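Local coordinates for protein MFP2B (Ascaris suum, PDB 2BJR) that enhances the polymerization of major sperm protein (MSP) in the amoeboid motility of nematode sperm, and binds a zinc ion, at residues V35-K40 with Q76-Q81; D116-L121 with M160-R165; R331-T336 with P349-C354. All coordinates share one frame; numbering follows the deposited sequence.

Contact 1: V35-K40 with Q76-Q81; sequences VALWYK and QIQVLQ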
loop_
_atom_site.group_PDB
_atom_site.type_symbol
_atom_site.label_atom_id
_atom_site.label_comp_id
_atom_site.label_asym_id
_atom_site.label_seq_id
_atom_site.Cartn_x
_atom_site.Cartn_y
_atom_site.Cartn_z
ATOM N N VAL A 35 -4.447 -4.229 8.456
ATOM C CA VAL A 35 -5.201 -4.514 9.661
ATOM C C VAL A 35 -5.174 -6.023 9.903
ATOM O O VAL A 35 -5.621 -6.825 9.053
ATOM C CB VAL A 35 -6.680 -3.974 9.570
ATOM C CG1 VAL A 35 -7.372 -4.180 10.879
ATOM C CG2 VAL A 35 -6.676 -2.499 9.220
ATOM N N ALA A 36 -4.728 -6.406 11.100
ATOM C CA ALA A 36 -4.523 -7.805 11.449
ATOM C C ALA A 36 -5.107 -8.145 12.790
ATOM O O ALA A 36 -5.391 -7.282 13.620
ATOM C CB ALA A 36 -3.075 -8.182 11.419
ATOM N N LEU A 37 -5.335 -9.434 12.944
ATOM C CA LEU A 37 -6.050 -9.995 14.105
ATOM C C LEU A 37 -5.414 -11.302 14.564
ATOM O O LEU A 37 -5.070 -12.181 13.769
ATOM C CB LEU A 37 -7.526 -10.235 13.738
ATOM C CG LEU A 37 -8.399 -10.988 14.772
ATOM C CD1 LEU A 37 -8.595 -10.156 16.065
ATOM C CD2 LEU A 37 -9.734 -11.312 14.084
ATOM N N TRP A 38 -5.299 -11.450 15.883
ATOM C CA TRP A 38 -4.771 -12.680 16.491
ATOM C C TRP A 38 -5.580 -12.986 17.754
ATOM O O TRP A 38 -6.310 -12.131 18.270
ATOM C CB TRP A 38 -3.292 -12.452 16.826
ATOM C CG TRP A 38 -2.516 -13.633 17.417
ATOM C CD1 TRP A 38 -2.189 -14.818 16.832
ATOM C CD2 TRP A 38 -1.960 -13.672 18.735
ATOM N NE1 TRP A 38 -1.476 -15.599 17.723
ATOM C CE2 TRP A 38 -1.311 -14.912 18.888
ATOM C CE3 TRP A 38 -1.942 -12.778 19.793
ATOM C CZ2 TRP A 38 -0.664 -15.283 20.072
ATOM C CZ3 TRP A 38 -1.269 -13.148 20.972
ATOM C CH2 TRP A 38 -0.641 -14.376 21.078
ATOM N N TYR A 39 -5.463 -14.227 18.201
ATOM C CA TYR A 39 -6.192 -14.696 19.387
ATOM C C TYR A 39 -5.228 -15.378 20.317
ATOM O O TYR A 39 -4.316 -16.082 19.877
ATOM C CB TYR A 39 -7.286 -15.702 19.021
ATOM C CG TYR A 39 -8.458 -15.094 18.342
ATOM C CD1 TYR A 39 -8.405 -14.838 17.000
ATOM C CD2 TYR A 39 -9.623 -14.829 19.005
ATOM C CE1 TYR A 39 -9.469 -14.325 16.350
ATOM C CE2 TYR A 39 -10.700 -14.316 18.359
ATOM C CZ TYR A 39 -10.604 -14.034 17.026
ATOM O OH TYR A 39 -11.681 -13.529 16.330
ATOM N N LYS A 40 -5.418 -15.153 21.599
ATOM C CA LYS A 40 -4.693 -15.876 22.617
ATOM C C LYS A 40 -5.730 -16.357 23.621
ATOM O O LYS A 40 -6.411 -15.538 24.212
ATOM C CB LYS A 40 -3.719 -14.939 23.310
ATOM C CG LYS A 40 -2.908 -15.586 24.422
ATOM C CD LYS A 40 -1.857 -16.465 23.886
ATOM C CE LYS A 40 -0.991 -17.053 24.984
ATOM N NZ LYS A 40 0.077 -17.840 24.324
ATOM N N GLN A 76 -0.440 -18.860 11.949
ATOM C CA GLN A 76 -1.376 -18.008 11.228
ATOM C C GLN A 76 -2.060 -16.937 12.079
ATOM O O GLN A 76 -2.336 -17.105 13.300
ATOM C CB GLN A 76 -2.410 -18.820 10.424
ATOM C CG GLN A 76 -3.189 -19.909 11.163
ATOM C CD GLN A 76 -2.437 -21.252 11.299
ATOM O OE1 GLN A 76 -2.644 -21.967 12.291
ATOM N NE2 GLN A 76 -1.563 -21.587 10.332
ATOM N N ILE A 77 -2.291 -15.798 11.404
ATOM C CA ILE A 77 -3.106 -14.728 11.902
ATOM C C ILE A 77 -4.228 -14.508 10.909
ATOM O O ILE A 77 -4.368 -15.280 9.962
ATOM C CB ILE A 77 -2.281 -13.433 12.048
ATOM C CG1 ILE A 77 -1.597 -13.053 10.721
ATOM C CG2 ILE A 77 -1.227 -13.580 13.137
ATOM C CD1 ILE A 77 -1.368 -11.545 10.596
ATOM N N GLN A 78 -5.026 -13.493 11.144
ATOM C CA GLN A 78 -6.029 -13.079 10.151
ATOM C C GLN A 78 -5.758 -11.643 9.712
ATOM O O GLN A 78 -5.263 -10.849 10.529
ATOM C CB GLN A 78 -7.419 -13.221 10.703
ATOM C CG GLN A 78 -7.847 -14.685 10.825
ATOM C CD GLN A 78 -9.006 -14.881 11.750
ATOM O OE1 GLN A 78 -8.840 -14.753 12.943
ATOM N NE2 GLN A 78 -10.163 -15.258 11.218
ATOM N N VAL A 79 -6.070 -11.365 8.443
ATOM C CA VAL A 79 -5.956 -10.020 7.844
ATOM C C VAL A 79 -7.310 -9.594 7.356
ATOM O O VAL A 79 -8.060 -10.376 6.699
ATOM C CB VAL A 79 -4.913 -10.009 6.722
ATOM C CG1 VAL A 79 -4.781 -8.600 6.072
ATOM C CG2 VAL A 79 -3.570 -10.442 7.296
ATOM N N LEU A 80 -7.716 -8.424 7.783
ATOM C CA LEU A 80 -8.994 -7.877 7.364
ATOM C C LEU A 80 -9.043 -7.832 5.835
ATOM O O LEU A 80 -8.059 -7.455 5.174
ATOM C CB LEU A 80 -9.181 -6.493 7.901
ATOM C CG LEU A 80 -10.554 -5.834 7.726
ATOM C CD1 LEU A 80 -11.667 -6.663 8.380
ATOM C CD2 LEU A 80 -10.485 -4.464 8.364
ATOM N N GLN A 81 -10.186 -8.264 5.295
ATOM C CA GLN A 81 -10.388 -8.360 3.849
ATOM C C GLN A 81 -11.612 -7.588 3.468
ATOM O O GLN A 81 -12.606 -7.584 4.157
ATOM C CB GLN A 81 -10.500 -9.814 3.434
ATOM C CG GLN A 81 -10.850 -10.102 1.999
ATOM C CD GLN A 81 -10.859 -11.600 1.712
ATOM O OE1 GLN A 81 -11.828 -12.243 2.060
ATOM N NE2 GLN A 81 -9.789 -12.156 1.158
HETATM O O HOH W 1 -6.527 -14.763 14.051
HETATM O O HOH W 2 -11.985 -14.523 13.719
#
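Two neighbouring strands, 34-40 and 76-81, are the third and second strands of a six-stranded antiparallel sheet; 10-15 flanks them beyond 76-81 and 43-52 beyond 34-40. Their segments run 143° apart. Leu-37 and Gln-78 make the hydrogen-bonded pair: Leu-37 N reaches Gln-78 O at 2.8 Å, and Gln-78 N returns to Leu-37 O along a nearly straight line (171° at the hydrogen), both donors lying in the carbonyl plane. Leu-80 N also bonds to Val-35 O, but from above the plane of the Val-35 carbonyl. On the face of Ala-36 and Val-79, Ile-77 holds CG1 in the crowded position between N and the carbonyl carbon (chi1 55°), and its CD1 lies 3.9 Å from Ala-36 CB. At the end of the contact the Val-35 and Leu-80 side chains run alongside each other, CB to CB 3.9 Å. The face of Leu-37 is more polar. There the Gln-78 chain extends beyond CG, its NE2 is held by the carbonyl of Trp-11, and its OE1 comes to the edge of the Tyr-39 ring, 3.5 Å from CE1. One water donates to both Leu-37 O and Gln-78 OE1; a second, accepting from Gln-78 NE2, hydrogen-bonds Tyr-39 OH at 2.8 Å.

Contact 2: D116-L121 with M160-R165; sequences DSFPIL and MLIIAR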
loop_
_atom_site.group_PDB
_atom_site.type_symbol
_atom_site.label_atom_id
_atom_site.label_comp_id
_atom_site.label_asym_id
_atom_site.label_seq_id
_atom_site.Cartn_x
_atom_site.Cartn_y
_atom_site.Cartn_z
ATOM N N ASP A 116 -13.889 -7.271 22.504
ATOM C CA ASP A 116 -13.640 -5.960 23.081
ATOM C C ASP A 116 -12.476 -5.212 22.383
ATOM O O ASP A 116 -12.128 -4.144 22.808
ATOM C CB ASP A 116 -13.314 -6.077 24.569
ATOM C CG ASP A 116 -14.566 -6.249 25.454
ATOM O OD1 ASP A 116 -15.677 -5.820 25.096
ATOM O OD2 ASP A 116 -14.460 -6.740 26.580
ATOM N N SER A 117 -11.929 -5.769 21.315
ATOM C CA SER A 117 -10.762 -5.167 20.670
ATOM C C SER A 117 -11.218 -4.486 19.390
ATOM O O SER A 117 -12.027 -5.042 18.621
ATOM C CB SER A 117 -9.731 -6.214 20.391
ATOM O OG SER A 117 -8.702 -5.762 19.519
ATOM N N PHE A 118 -10.689 -3.292 19.151
ATOM C CA PHE A 118 -10.825 -2.708 17.832
ATOM C C PHE A 118 -9.534 -2.084 17.338
ATOM O O PHE A 118 -8.755 -1.548 18.138
ATOM C CB PHE A 118 -11.910 -1.704 17.770
ATOM C CG PHE A 118 -11.850 -0.657 18.780
ATOM C CD1 PHE A 118 -11.424 0.621 18.454
ATOM C CD2 PHE A 118 -12.364 -0.880 20.049
ATOM C CE1 PHE A 118 -11.436 1.636 19.408
ATOM C CE2 PHE A 118 -12.362 0.126 21.001
ATOM C CZ PHE A 118 -11.919 1.373 20.691
ATOM N N PRO A 119 -9.296 -2.170 16.048
ATOM C CA PRO A 119 -8.110 -1.508 15.484
ATOM C C PRO A 119 -8.100 -0.016 15.727
ATOM O O PRO A 119 -9.172 0.631 15.690
ATOM C CB PRO A 119 -8.214 -1.824 14.000
ATOM C CG PRO A 119 -9.064 -3.053 13.932
ATOM C CD PRO A 119 -10.065 -2.912 15.024
ATOM N N ILE A 120 -6.912 0.536 15.978
ATOM C CA ILE A 120 -6.731 1.968 16.134
ATOM C C ILE A 120 -5.403 2.370 15.477
ATOM O O ILE A 120 -4.359 1.735 15.692
ATOM C CB ILE A 120 -6.875 2.395 17.594
ATOM C CG1 ILE A 120 -6.884 3.907 17.726
ATOM C CG2 ILE A 120 -5.831 1.765 18.498
ATOM C CD1 ILE A 120 -7.362 4.358 19.130
ATOM N N LEU A 121 -5.493 3.374 14.619
ATOM C CA LEU A 121 -4.343 3.905 13.892
ATOM C C LEU A 121 -3.899 5.236 14.459
ATOM O O LEU A 121 -4.601 6.224 14.411
ATOM C CB LEU A 121 -4.697 4.040 12.415
ATOM C CG LEU A 121 -3.541 4.534 11.555
ATOM C CD1 LEU A 121 -2.388 3.545 11.457
ATOM C CD2 LEU A 121 -4.096 4.818 10.183
HETATM N N MSE A 160 -6.723 9.851 16.696
HETATM C CA MSE A 160 -6.389 8.549 16.099
HETATM C C MSE A 160 -7.610 8.051 15.332
HETATM O O MSE A 160 -8.738 8.481 15.586
HETATM C CB MSE A 160 -5.971 7.557 17.201
HETATM C CG MSE A 160 -4.770 8.017 17.918
HETATM SE SE MSE A 160 -4.016 6.611 19.006
HETATM C CE MSE A 160 -2.694 7.674 19.995
ATOM N N LEU A 161 -7.396 7.148 14.392
ATOM C CA LEU A 161 -8.434 6.711 13.478
ATOM C C LEU A 161 -8.856 5.263 13.778
ATOM O O LEU A 161 -8.025 4.407 13.997
ATOM C CB LEU A 161 -7.932 6.817 12.047
ATOM C CG LEU A 161 -7.348 8.163 11.627
ATOM C CD1 LEU A 161 -6.882 8.063 10.180
ATOM C CD2 LEU A 161 -8.385 9.223 11.793
ATOM N N ILE A 162 -10.158 5.012 13.713
ATOM C CA ILE A 162 -10.769 3.682 13.825
ATOM C C ILE A 162 -11.679 3.459 12.630
ATOM O O ILE A 162 -12.020 4.429 11.912
ATOM C CB ILE A 162 -11.531 3.550 15.157
ATOM C CG1 ILE A 162 -12.687 4.557 15.256
ATOM C CG2 ILE A 162 -10.580 3.794 16.275
ATOM C CD1 ILE A 162 -13.689 4.325 16.411
ATOM N N ILE A 163 -11.999 2.194 12.363
ATOM C CA ILE A 163 -12.832 1.819 11.216
ATOM C C ILE A 163 -14.319 1.764 11.583
ATOM O O ILE A 163 -14.706 1.061 12.548
ATOM C CB ILE A 163 -12.399 0.470 10.658
ATOM C CG1 ILE A 163 -10.967 0.544 10.116
ATOM C CG2 ILE A 163 -13.329 0.005 9.591
ATOM C CD1 ILE A 163 -10.340 -0.821 9.855
ATOM N N ALA A 164 -15.138 2.473 10.800
ATOM C CA ALA A 164 -16.610 2.337 10.852
ATOM C C ALA A 164 -17.090 1.556 9.642
ATOM O O ALA A 164 -16.576 1.711 8.521
ATOM C CB ALA A 164 -17.271 3.729 10.876
ATOM N N ARG A 165 -18.050 0.662 9.860
ATOM C CA ARG A 165 -18.824 0.071 8.797
ATOM C C ARG A 165 -19.985 1.013 8.450
ATOM O O ARG A 165 -20.812 1.348 9.316
ATOM C CB ARG A 165 -19.384 -1.306 9.226
ATOM C CG ARG A 165 -18.374 -2.383 9.517
ATOM C CD ARG A 165 -18.869 -3.460 10.515
ATOM N NE ARG A 165 -20.155 -4.051 10.099
ATOM C CZ ARG A 165 -20.315 -4.999 9.212
ATOM N NH1 ARG A 165 -19.286 -5.554 8.591
ATOM N NH2 ARG A 165 -21.562 -5.423 8.917
HETATM O O HOH W 3 -11.273 0.126 14.152
#
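This is a buried, largely apolar strand-to-strand contact at a seam between two small antiparallel sheets: 117-122 is an outermost strand of a four-stranded one, and 161-166 is the middle strand of a three-stranded one. A single bridge joins them. Leu-121 N meets Leu-161 O at 2.8 Å and 173°, and Leu-161 N comes back to a lone pair of Leu-121 O at 2.9 Å, so the two residues form an antiparallel hydrogen-bonded pair. From there the strands diverge, their segments lying 137° apart, and a water takes over the next link: it donates to Pro-119 O and accepts from Ile-163 N at 2.8 Å. The pairing thus links two beta sheets within the N-terminal cytosolic motility protein family region at one point, while 117-122 keeps its regular ladder with 130-135 and 161-166 keeps its own with 92-97. Side chains meet beside the bridge. Ile-162 CG2, anti to its carbonyl carbon, sits in the ring plane at the edge of Phe-118, 3.9 Å from CE1, and also touches Pro-119 O. Ile-120 crosses selenomethionine Met-160 obliquely; its CG1, anti to the backbone N (chi1 -172°), lies 3.8 Å from Met-160 CB, and its CD1 reaches SE at 4.0 Å. Phe-143 of strand 140-145 touches both Ile-120 and Met-160.

Contact 3: R331-T336 with P349-C354; sequences RNERAT and PAVHSC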
loop_
_atom_site.group_PDB
_atom_site.type_symbol
_atom_site.label_atom_id
_atom_site.label_comp_id
_atom_site.label_asym_id
_atom_site.label_seq_id
_atom_site.Cartn_x
_atom_site.Cartn_y
_atom_site.Cartn_z
ATOM N N ARG A 331 17.493 11.555 -5.009
ATOM C CA ARG A 331 18.353 12.416 -4.192
ATOM C C ARG A 331 19.801 11.897 -4.199
ATOM O O ARG A 331 20.758 12.678 -4.163
ATOM C CB ARG A 331 17.820 12.537 -2.771
ATOM C CG ARG A 331 16.675 13.509 -2.587
ATOM C CD ARG A 331 16.232 13.591 -1.118
ATOM N NE ARG A 331 15.117 14.506 -0.887
ATOM C CZ ARG A 331 15.211 15.839 -0.809
ATOM N NH1 ARG A 331 16.377 16.456 -0.976
ATOM N NH2 ARG A 331 14.113 16.563 -0.584
ATOM N N ASN A 332 19.976 10.588 -4.282
ATOM C CA ASN A 332 21.285 9.975 -4.154
ATOM C C ASN A 332 21.864 9.578 -5.522
ATOM O O ASN A 332 22.889 8.909 -5.619
ATOM C CB ASN A 332 21.196 8.809 -3.163
ATOM C CG ASN A 332 20.801 9.280 -1.700
ATOM O OD1 ASN A 332 21.300 10.329 -1.217
ATOM N ND2 ASN A 332 19.956 8.492 -0.989
ATOM N N GLU A 333 21.203 10.018 -6.597
ATOM C CA GLU A 333 21.596 9.685 -7.955
ATOM C C GLU A 333 22.015 8.222 -8.147
ATOM O O GLU A 333 23.176 7.920 -8.479
ATOM C CB GLU A 333 22.698 10.628 -8.433
ATOM C CG GLU A 333 22.220 12.070 -8.554
ATOM C CD GLU A 333 23.274 12.973 -9.187
ATOM O OE1 GLU A 333 24.469 12.670 -8.991
ATOM O OE2 GLU A 333 22.887 13.911 -9.947
ATOM N N ARG A 334 21.082 7.304 -7.922
ATOM C CA ARG A 334 21.323 5.893 -8.173
ATOM C C ARG A 334 20.087 5.326 -8.874
ATOM O O ARG A 334 18.975 5.797 -8.620
ATOM C CB ARG A 334 21.490 5.209 -6.832
ATOM C CG ARG A 334 22.031 3.816 -6.860
ATOM C CD ARG A 334 22.566 3.369 -5.480
ATOM N NE ARG A 334 23.176 2.067 -5.554
ATOM C CZ ARG A 334 22.549 0.929 -5.307
ATOM N NH1 ARG A 334 21.256 0.924 -5.034
ATOM N NH2 ARG A 334 23.206 -0.207 -5.426
ATOM N N ALA A 335 20.286 4.366 -9.746
ATOM C CA ALA A 335 19.175 3.683 -10.413
ATOM C C ALA A 335 19.598 2.280 -10.768
ATOM O O ALA A 335 20.755 2.021 -11.180
ATOM C CB ALA A 335 18.766 4.459 -11.676
ATOM N N THR A 336 18.667 1.344 -10.607
ATOM C CA THR A 336 18.955 -0.060 -10.884
ATOM C C THR A 336 17.795 -0.857 -11.482
ATOM O O THR A 336 16.655 -0.412 -11.465
ATOM C CB THR A 336 19.456 -0.793 -9.607
ATOM O OG1 THR A 336 18.372 -1.270 -8.815
ATOM C CG2 THR A 336 20.181 0.111 -8.634
ATOM N N PRO A 349 26.275 10.663 -12.926
ATOM C CA PRO A 349 25.829 11.166 -14.236
ATOM C C PRO A 349 25.151 10.089 -15.095
ATOM O O PRO A 349 24.347 10.401 -15.988
ATOM C CB PRO A 349 27.133 11.620 -14.941
ATOM C CG PRO A 349 28.230 11.527 -13.949
ATOM C CD PRO A 349 27.743 10.720 -12.752
ATOM N N ALA A 350 25.499 8.837 -14.854
ATOM C CA ALA A 350 24.890 7.751 -15.582
ATOM C C ALA A 350 23.372 7.657 -15.330
ATOM O O ALA A 350 22.697 7.027 -16.121
ATOM C CB ALA A 350 25.552 6.440 -15.250
ATOM N N VAL A 351 22.842 8.265 -14.266
ATOM C CA VAL A 351 21.383 8.223 -14.032
ATOM C C VAL A 351 20.631 9.365 -14.711
ATOM O O VAL A 351 19.405 9.348 -14.782
ATOM C CB VAL A 351 20.978 8.163 -12.538
ATOM C CG1 VAL A 351 21.771 7.088 -11.780
ATOM C CG2 VAL A 351 21.132 9.518 -11.851
ATOM N N HIS A 352 21.363 10.353 -15.232
ATOM C CA HIS A 352 20.721 11.522 -15.815
ATOM C C HIS A 352 19.897 11.179 -17.079
ATOM O O HIS A 352 18.969 11.910 -17.375
ATOM C CB HIS A 352 21.748 12.631 -16.090
ATOM C CG HIS A 352 22.406 13.176 -14.848
ATOM N ND1 HIS A 352 23.315 14.219 -14.888
ATOM C CD2 HIS A 352 22.325 12.793 -13.553
ATOM C CE1 HIS A 352 23.749 14.461 -13.659
ATOM N NE2 HIS A 352 23.166 13.610 -12.827
ATOM N N SER A 353 20.210 10.080 -17.777
ATOM C CA SER A 353 19.396 9.580 -18.899
ATOM C C SER A 353 18.087 8.828 -18.505
ATOM O O SER A 353 17.251 8.476 -19.408
ATOM C CB SER A 353 20.199 8.648 -19.805
ATOM O OG SER A 353 20.860 7.602 -19.077
ATOM N N CYS A 354 17.917 8.559 -17.210
ATOM C CA CYS A 354 16.736 7.837 -16.698
ATOM C C CYS A 354 15.483 8.665 -17.002
ATOM O O CYS A 354 15.542 9.884 -17.010
ATOM C CB CYS A 354 16.789 7.597 -15.146
ATOM S SG CYS A 354 17.950 6.312 -14.757
#
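The inner side of this contact is apolar and closely packed, whereas its outer side rests on one polar link between partly exposed residues. Inside, Val-351 points at the start of strand 334-339. Its CG1, anti to the carbonyl carbon, sits 3.7 Å from Ala-335 N and equally near Glu-333 O, so this methyl lies against backbone as well as against Ala-335 CB. Its CG2 lies 3.9 Å from Glu-333 CB. Cys-354 completes the inner side, SG meeting Ala-335 CB at 3.7 Å; Leu-317 of strand 313-319 touches both residues, and Phe-289 packs on Val-351 and Glu-333.

Toward solvent, the Glu-333 chain runs extended beyond CG and brings OE2 to the edge of the His-352 ring. His-352 NE2 donates to it at 2.9 Å, with 155° at the hydrogen. The carboxylate is turned 59° from the ring and is met from above its own plane, so the bond runs close to the imidazole plane but well off the carboxylate plane. Pro-349 CA lies over the centre of one ring face. The negative charge would tend to favour a protonated imidazole. Each segment has its own backbone feature: Val-351 to Cys-354 form a type I turn, closed by Cys-354 N to Val-351 O at 3.0 Å. Glu-333, with phi and psi both positive, joins Arg-334 opposite Asp-329 in a G1 beta bulge, at the hairpin between strands 322-329 and 334-339.

Overall arrangement
The contacts follow one another along the chain, each closing before the next opens. Contacts 1 and 2 belong to the N-terminal copy of the cytosolic motility protein family sequence and have centres 14 Å apart. They touch directly: Val-35 CG1 packs on Pro-119 CG at 3.7 Å, and Leu-80 CD2 on Ile-163 CD1 at 3.9 Å, which brings the six-stranded sheet against the strands joined in contact 2. Contact 3 lies in the C-terminal copy, across the chain's centre, about 41 Å from contact 1 and 42 Å from contact 2 between centres. There it joins a hairpin strand to a loop and touches neither of the other two.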